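Local coordinates for protein PmoD (Methylocystis sp. ATCC 49242, PDB 6CPD) that binds copper through its periplasmic cupredoxin-like domain and probably takes part in copper handling in methane-oxidizing bacteria, at residues I17-D23 / G37-F43; E56-R61 / A77-L83. All blocks are in the same frame, centred on the assembly; numbering follows the deposited sequence.

Interaction 1. Residues I17-D23 / G37-F43; sequences ITVFQPD and GRTIMAF
Thr18 and Ala42 form a hydrogen-bonded pair of an antiparallel strand ladder within one sheet of the cupredoxin-like β-sandwich. Their backbones exchange two bonds, the straighter running from Ala42 N to Thr18 O (2.8 Å, 170°), and Phe20 and Ile40 repeat the exchange. The apolar contacts divide between the two faces. Ile17, Val19, Met41 and Phe43 share the buried face, where CG1 of Ile17 lies 3.8 Å from CD2 of Phe43; Ile17 and Met41 also touch Phe123 of the facing sheet. On the other face, with CG of Phe20 between its backbone N and carbonyl carbon (chi1 64°), CB of Ile40 sits over one ring face, offset toward the rim, in a CH-π contact 4.1 Å from the centroid. Charge takes over beyond the end of strand 13-20. Arg38 grips Asp23 side-on, NE to OD2 at 3.2 Å and NH2 to OD1, both oxygens met from above the carboxylate plane. Pro22 CG sits over the guanidinium centre, 3.4 Å from Arg38 CZ. Without the guanidinium, as with an alanine at Arg38, the Asp23 carboxylate would probably lack its cationic mate and Pro22 its flat partner. Gln21 NE2, also bonded to Ala35 O, donates to Thr39 OG1 (3.0 Å).

Interaction 2. Residues E56-R61 / A77-L83; sequences ELRIIR and ALTELHL
The carbonyl oxygen of Ile59 accepts two backbone bonds, from Glu80 N at 2.8 Å and, weakly, from Leu81 N, the signature of a classic β-bulge. The bulge interrupts an antiparallel pairing at the margin of the second sheet of the β-sandwich: Leu57 and Leu83 form a hydrogen-bonded pair on one side of it, whereas beyond it the register has slipped by one, setting Ile60 against Thr79. Arg61 N then bonds back to Leu78 O.

Leu57, Ile59, Leu81 and Leu83 turn to the apolar face. CD2 of Leu81 reaches both CD2 of Leu57 and CD1 of Ile59, each at 4.0 Å, while Leu57 and Leu83 also meet Val95 of the other sheet.

The other face, which also carries Ile60, holds polar groups. His82 NE2 donates to the anti lone pair of Glu56 OE2 at 2.6 Å, the carboxylate and ring planes being turned 46° apart. Over one face of the imidazole, offset toward its rim, lies Arg58 NH2, 3.6 Å from His82 CE1. A bend at chi3 (-84°) brings the end of Arg58 over the ring, and its NH2 also forms a salt bridge with Glu72; the positive charge so close to the ring is likely to disfavour protonation of His82, an effect that Glu56, bonded to NE2, would probably counter.

At the end of strand 56-61 the guanidinium of Arg61 lies flat against the chain, with Leu78 O over its centre. Two of its nitrogens bond in its plane: NH2 to Ala77 O at 2.8 Å, and NH1 to Glu80 OE2 in a salt bridge. The carboxylate stands almost perpendicular to the guanidinium (82°), and its other oxygen, OE1, bonds His97. Two waters link Arg61 to Thr79 O, one from NH1 and one from NH2, the latter 2.9 Å from the nitrogen.

Overall arrangement
The two contacts come in series along the chain, interaction 1 closing before interaction 2 opens, and their centres lie about 16 Å apart. Each pairs antiparallel strands in a different sheet of the β-sandwich: 13-20 with 37-45 in one, 55-61 with 79-86 in the other. Strands 37-45 and 55-61 follow each other in the chain, so the polypeptide passes from the first sheet to the second between them. Apolar side chains join the sheets face to face in the core, Phe43 CZ lying 4.0 Å from Leu57 CD2 and Met41 SD against Ile59 CD1. Copper(I) binds at Met7 and Met9, on strand 7-10 of the first sheet, about 10 Å from the side chain of Ile17.

Interaction 1. Residues I17-D23 / G37-F43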
loop_
_atom_site.group_PDB
_atom_site.type_symbol
_atom_site.label_atom_id
_atom_site.label_comp_id
_atom_site.label_asym_id
_atom_site.label_seq_id
_atom_site.Cartn_x
_atom_site.Cartn_y
_atom_site.Cartn_z
ATOM N N ILE B 17 1.762 4.140 -4.763
ATOM C CA ILE B 17 0.548 4.661 -5.403
ATOM C C ILE B 17 -0.301 5.439 -4.397
ATOM O O ILE B 17 -0.492 4.984 -3.261
ATOM C CB ILE B 17 -0.295 3.502 -5.983
ATOM C CG1 ILE B 17 0.496 2.780 -7.081
ATOM C CG2 ILE B 17 -1.638 4.020 -6.521
ATOM C CD1 ILE B 17 -0.167 1.477 -7.546
ATOM N N THR B 18 -0.810 6.595 -4.819
ATOM C CA THR B 18 -1.766 7.365 -4.037
ATOM C C THR B 18 -2.988 7.656 -4.924
ATOM O O THR B 18 -2.846 7.943 -6.113
ATOM C CB THR B 18 -1.175 8.710 -3.532
ATOM O OG1 THR B 18 0.067 8.488 -2.844
ATOM C CG2 THR B 18 -2.150 9.397 -2.590
ATOM N N VAL B 19 -4.176 7.554 -4.352
ATOM C CA VAL B 19 -5.395 7.826 -5.097
ATOM C C VAL B 19 -6.186 8.911 -4.407
ATOM O O VAL B 19 -6.401 8.831 -3.196
ATOM C CB VAL B 19 -6.279 6.564 -5.207
ATOM C CG1 VAL B 19 -7.489 6.848 -6.070
ATOM C CG2 VAL B 19 -5.472 5.386 -5.775
ATOM N N PHE B 20 -6.601 9.947 -5.134
ATOM C CA PHE B 20 -7.566 10.854 -4.525
ATOM C C PHE B 20 -8.705 11.190 -5.483
ATOM O O PHE B 20 -8.612 10.968 -6.690
ATOM C CB PHE B 20 -6.911 12.114 -3.938
ATOM C CG PHE B 20 -6.242 13.011 -4.919
ATOM C CD1 PHE B 20 -4.964 12.724 -5.377
ATOM C CD2 PHE B 20 -6.838 14.222 -5.285
ATOM C CE1 PHE B 20 -4.316 13.595 -6.252
ATOM C CE2 PHE B 20 -6.200 15.102 -6.160
ATOM C CZ PHE B 20 -4.934 14.787 -6.642
ATOM N N GLN B 21 -9.795 11.672 -4.891
ATOM C CA GLN B 21 -11.030 12.005 -5.596
ATOM C C GLN B 21 -11.481 13.390 -5.162
ATOM O O GLN B 21 -12.297 13.547 -4.241
ATOM C CB GLN B 21 -12.097 10.968 -5.293
ATOM C CG GLN B 21 -11.672 9.529 -5.642
ATOM C CD GLN B 21 -12.854 8.572 -5.662
ATOM O OE1 GLN B 21 -13.401 8.227 -4.615
ATOM N NE2 GLN B 21 -13.276 8.170 -6.860
ATOM N N PRO B 22 -10.916 14.408 -5.813
ATOM C CA PRO B 22 -11.030 15.820 -5.428
ATOM C C PRO B 22 -12.470 16.354 -5.439
ATOM O O PRO B 22 -12.746 17.358 -4.763
ATOM C CB PRO B 22 -10.160 16.536 -6.470
ATOM C CG PRO B 22 -10.105 15.600 -7.650
ATOM C CD PRO B 22 -10.134 14.220 -7.048
ATOM N N ASP B 23 -13.353 15.754 -6.235
ATOM C CA ASP B 23 -14.755 16.201 -6.264
ATOM C C ASP B 23 -15.555 15.727 -5.046
ATOM O O ASP B 23 -16.606 16.286 -4.733
ATOM C CB ASP B 23 -15.431 15.748 -7.562
ATOM C CG ASP B 23 -15.016 16.594 -8.754
ATOM O OD1 ASP B 23 -14.508 17.710 -8.524
ATOM O OD2 ASP B 23 -15.187 16.150 -9.914
ATOM N N GLY B 37 -16.493 8.805 -10.302
ATOM C CA GLY B 37 -16.185 10.171 -10.672
ATOM C C GLY B 37 -14.701 10.398 -10.876
ATOM O O GLY B 37 -13.918 9.442 -11.029
ATOM N N ARG B 38 -14.322 11.675 -10.818
ATOM C CA ARG B 38 -12.960 12.117 -11.102
ATOM C C ARG B 38 -11.965 11.492 -10.146
ATOM O O ARG B 38 -12.036 11.676 -8.934
ATOM C CB ARG B 38 -12.849 13.641 -11.017
ATOM C CG ARG B 38 -11.444 14.203 -11.234
ATOM C CD ARG B 38 -11.506 15.645 -11.731
ATOM N NE ARG B 38 -12.134 16.535 -10.752
ATOM C CZ ARG B 38 -11.491 17.498 -10.084
ATOM N NH1 ARG B 38 -10.203 17.716 -10.301
ATOM N NH2 ARG B 38 -12.140 18.252 -9.202
ATOM N N THR B 39 -11.016 10.763 -10.705
ATOM C CA THR B 39 -10.070 10.049 -9.866
ATOM C C THR B 39 -8.669 10.284 -10.381
ATOM O O THR B 39 -8.408 10.134 -11.573
ATOM C CB THR B 39 -10.406 8.551 -9.845
ATOM O OG1 THR B 39 -11.773 8.398 -9.453
ATOM C CG2 THR B 39 -9.513 7.805 -8.870
ATOM N N ILE B 40 -7.760 10.652 -9.476
ATOM C CA ILE B 40 -6.387 10.861 -9.857
ATOM C C ILE B 40 -5.533 9.818 -9.169
ATOM O O ILE B 40 -5.597 9.673 -7.952
ATOM C CB ILE B 40 -5.908 12.272 -9.482
ATOM C CG1 ILE B 40 -6.723 13.311 -10.255
ATOM C CG2 ILE B 40 -4.395 12.414 -9.731
ATOM C CD1 ILE B 40 -6.511 14.731 -9.764
ATOM N N MET B 41 -4.739 9.101 -9.957
ATOM C CA MET B 41 -3.784 8.141 -9.405
ATOM C C MET B 41 -2.356 8.600 -9.631
ATOM O O MET B 41 -1.938 8.787 -10.778
ATOM C CB MET B 41 -3.998 6.766 -10.028
ATOM C CG MET B 41 -5.446 6.285 -9.909
ATOM S SD MET B 41 -5.640 4.582 -10.468
ATOM C CE MET B 41 -4.067 3.926 -9.928
ATOM N N ALA B 42 -1.615 8.770 -8.536
ATOM C CA ALA B 42 -0.233 9.224 -8.598
ATOM C C ALA B 42 0.739 8.083 -8.296
ATOM O O ALA B 42 0.570 7.364 -7.305
ATOM C CB ALA B 42 -0.014 10.378 -7.627
ATOM N N PHE B 43 1.753 7.945 -9.149
ATOM C CA PHE B 43 2.740 6.864 -9.080
ATOM C C PHE B 43 4.105 7.449 -8.727
ATOM O O PHE B 43 4.515 8.467 -9.286
ATOM C CB PHE B 43 2.811 6.107 -10.410
ATOM C CG PHE B 43 1.536 5.399 -10.772
ATOM C CD1 PHE B 43 0.483 6.095 -11.340
ATOM C CD2 PHE B 43 1.388 4.045 -10.536
ATOM C CE1 PHE B 43 -0.698 5.448 -11.657
ATOM C CE2 PHE B 43 0.217 3.394 -10.852
ATOM C CZ PHE B 43 -0.828 4.098 -11.421
HETATM O O HOH W 1 2.361 7.873 -4.933
HETATM O O HOH W 2 -16.366 13.787 -10.265
#

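Interaction 2. Residues E56-R61 / A77-L83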
loop_
_atom_site.group_PDB
_atom_site.type_symbol
_atom_site.label_atom_id
_atom_site.label_comp_id
_atom_site.label_asym_id
_atom_site.label_seq_id
_atom_site.Cartn_x
_atom_site.Cartn_y
_atom_site.Cartn_z
ATOM N N GLU B 56 4.520 0.849 -19.038
ATOM C CA GLU B 56 3.197 0.946 -19.631
ATOM C C GLU B 56 2.140 0.723 -18.553
ATOM O O GLU B 56 2.334 -0.092 -17.645
ATOM C CB GLU B 56 3.045 -0.081 -20.750
ATOM C CG GLU B 56 1.622 -0.258 -21.252
ATOM C CD GLU B 56 1.462 -1.452 -22.186
ATOM O OE1 GLU B 56 2.360 -2.320 -22.220
ATOM O OE2 GLU B 56 0.422 -1.528 -22.880
ATOM N N LEU B 57 1.031 1.448 -18.633
ATOM C CA LEU B 57 -0.064 1.224 -17.689
ATOM C C LEU B 57 -1.358 0.970 -18.446
ATOM O O LEU B 57 -1.723 1.736 -19.332
ATOM C CB LEU B 57 -0.240 2.422 -16.740
ATOM C CG LEU B 57 -1.504 2.389 -15.858
ATOM C CD1 LEU B 57 -1.450 1.314 -14.757
ATOM C CD2 LEU B 57 -1.804 3.768 -15.259
ATOM N N ARG B 58 -2.037 -0.110 -18.095
ATOM C CA ARG B 58 -3.376 -0.368 -18.596
ATOM C C ARG B 58 -4.290 -0.710 -17.447
ATOM O O ARG B 58 -4.024 -1.641 -16.690
ATOM C CB ARG B 58 -3.362 -1.479 -19.641
ATOM C CG ARG B 58 -4.762 -1.814 -20.158
ATOM C CD ARG B 58 -4.752 -2.995 -21.086
ATOM N NE ARG B 58 -4.415 -2.568 -22.440
ATOM C CZ ARG B 58 -3.673 -3.261 -23.287
ATOM N NH1 ARG B 58 -3.158 -4.418 -22.915
ATOM N NH2 ARG B 58 -3.432 -2.787 -24.497
ATOM N N ILE B 59 -5.369 0.045 -17.300
ATOM C CA ILE B 59 -6.345 -0.294 -16.271
ATOM C C ILE B 59 -7.515 -0.996 -16.948
ATOM O O ILE B 59 -8.093 -0.475 -17.897
ATOM C CB ILE B 59 -6.818 0.955 -15.507
ATOM C CG1 ILE B 59 -5.639 1.600 -14.779
ATOM C CG2 ILE B 59 -7.939 0.591 -14.503
ATOM C CD1 ILE B 59 -6.012 2.885 -14.045
ATOM N N ILE B 60 -7.827 -2.199 -16.486
ATOM C CA ILE B 60 -8.931 -2.967 -17.065
ATOM C C ILE B 60 -10.012 -3.263 -16.041
ATOM O O ILE B 60 -9.762 -3.308 -14.827
ATOM C CB ILE B 60 -8.464 -4.325 -17.640
ATOM C CG1 ILE B 60 -7.858 -5.188 -16.523
ATOM C CG2 ILE B 60 -7.446 -4.124 -18.769
ATOM C CD1 ILE B 60 -7.586 -6.619 -16.941
ATOM N N ARG B 61 -11.221 -3.467 -16.545
ATOM C CA ARG B 61 -12.269 -4.088 -15.760
ATOM C C ARG B 61 -11.804 -5.507 -15.472
ATOM O O ARG B 61 -11.278 -6.191 -16.355
ATOM C CB ARG B 61 -13.608 -4.057 -16.526
ATOM C CG ARG B 61 -14.044 -2.615 -16.815
ATOM C CD ARG B 61 -15.241 -2.507 -17.734
ATOM N NE ARG B 61 -14.914 -2.733 -19.141
ATOM C CZ ARG B 61 -14.436 -1.810 -19.973
ATOM N NH1 ARG B 61 -14.201 -0.571 -19.553
ATOM N NH2 ARG B 61 -14.191 -2.129 -21.240
ATOM N N ALA B 77 -10.837 -4.885 -25.120
ATOM C CA ALA B 77 -12.256 -5.009 -24.789
ATOM C C ALA B 77 -12.537 -4.671 -23.322
ATOM O O ALA B 77 -13.629 -4.222 -22.969
ATOM C CB ALA B 77 -12.753 -6.417 -25.105
ATOM N N LEU B 78 -11.553 -4.920 -22.471
ATOM C CA LEU B 78 -11.686 -4.698 -21.031
ATOM C C LEU B 78 -11.156 -3.339 -20.554
ATOM O O LEU B 78 -11.269 -3.006 -19.372
ATOM C CB LEU B 78 -10.946 -5.816 -20.282
ATOM C CG LEU B 78 -11.450 -7.248 -20.500
ATOM C CD1 LEU B 78 -10.491 -8.273 -19.899
ATOM C CD2 LEU B 78 -12.821 -7.371 -19.856
ATOM N N THR B 79 -10.599 -2.542 -21.462
ATOM C CA THR B 79 -9.771 -1.405 -21.023
ATOM C C THR B 79 -10.538 -0.148 -20.620
ATOM O O THR B 79 -11.378 0.345 -21.372
ATOM C CB THR B 79 -8.759 -1.038 -22.117
ATOM O OG1 THR B 79 -7.781 -2.080 -22.194
ATOM C CG2 THR B 79 -8.057 0.296 -21.802
ATOM N N GLU B 80 -10.230 0.359 -19.425
ATOM C CA GLU B 80 -10.751 1.643 -18.935
ATOM C C GLU B 80 -9.841 2.778 -19.336
ATOM O O GLU B 80 -10.293 3.859 -19.698
ATOM C CB GLU B 80 -10.885 1.659 -17.412
ATOM C CG GLU B 80 -12.071 0.931 -16.879
ATOM C CD GLU B 80 -13.377 1.685 -17.089
ATOM O OE1 GLU B 80 -13.345 2.926 -17.261
ATOM O OE2 GLU B 80 -14.437 1.024 -17.064
ATOM N N LEU B 81 -8.542 2.535 -19.211
ATOM C CA LEU B 81 -7.558 3.541 -19.570
ATOM C C LEU B 81 -6.269 2.865 -19.995
ATOM O O LEU B 81 -5.914 1.823 -19.458
ATOM C CB LEU B 81 -7.326 4.471 -18.370
ATOM C CG LEU B 81 -6.094 5.364 -18.235
ATOM C CD1 LEU B 81 -6.465 6.585 -17.424
ATOM C CD2 LEU B 81 -4.951 4.621 -17.545
ATOM N N HIS B 82 -5.557 3.473 -20.933
ATOM C CA HIS B 82 -4.302 2.905 -21.415
ATOM C C HIS B 82 -3.268 3.984 -21.684
ATOM O O HIS B 82 -3.503 4.880 -22.482
ATOM C CB HIS B 82 -4.526 2.082 -22.685
ATOM C CG HIS B 82 -3.302 1.362 -23.151
ATOM N ND1 HIS B 82 -3.025 1.143 -24.481
ATOM C CD2 HIS B 82 -2.275 0.811 -22.458
ATOM C CE1 HIS B 82 -1.877 0.496 -24.592
ATOM N NE2 HIS B 82 -1.405 0.279 -23.376
ATOM N N LEU B 83 -2.133 3.906 -20.993
ATOM C CA LEU B 83 -0.995 4.766 -21.293
ATOM C C LEU B 83 0.125 3.960 -21.930
ATOM O O LEU B 83 0.690 3.079 -21.284
ATOM C CB LEU B 83 -0.454 5.448 -20.039
ATOM C CG LEU B 83 -1.301 6.292 -19.104
ATOM C CD1 LEU B 83 -0.333 6.912 -18.102
ATOM C CD2 LEU B 83 -2.079 7.362 -19.855
HETATM O O HOH W 3 -15.676 -4.837 -20.636
HETATM O O HOH W 4 -14.235 1.602 -21.578
HETATM O O HOH W 5 -13.648 -0.142 -23.287
#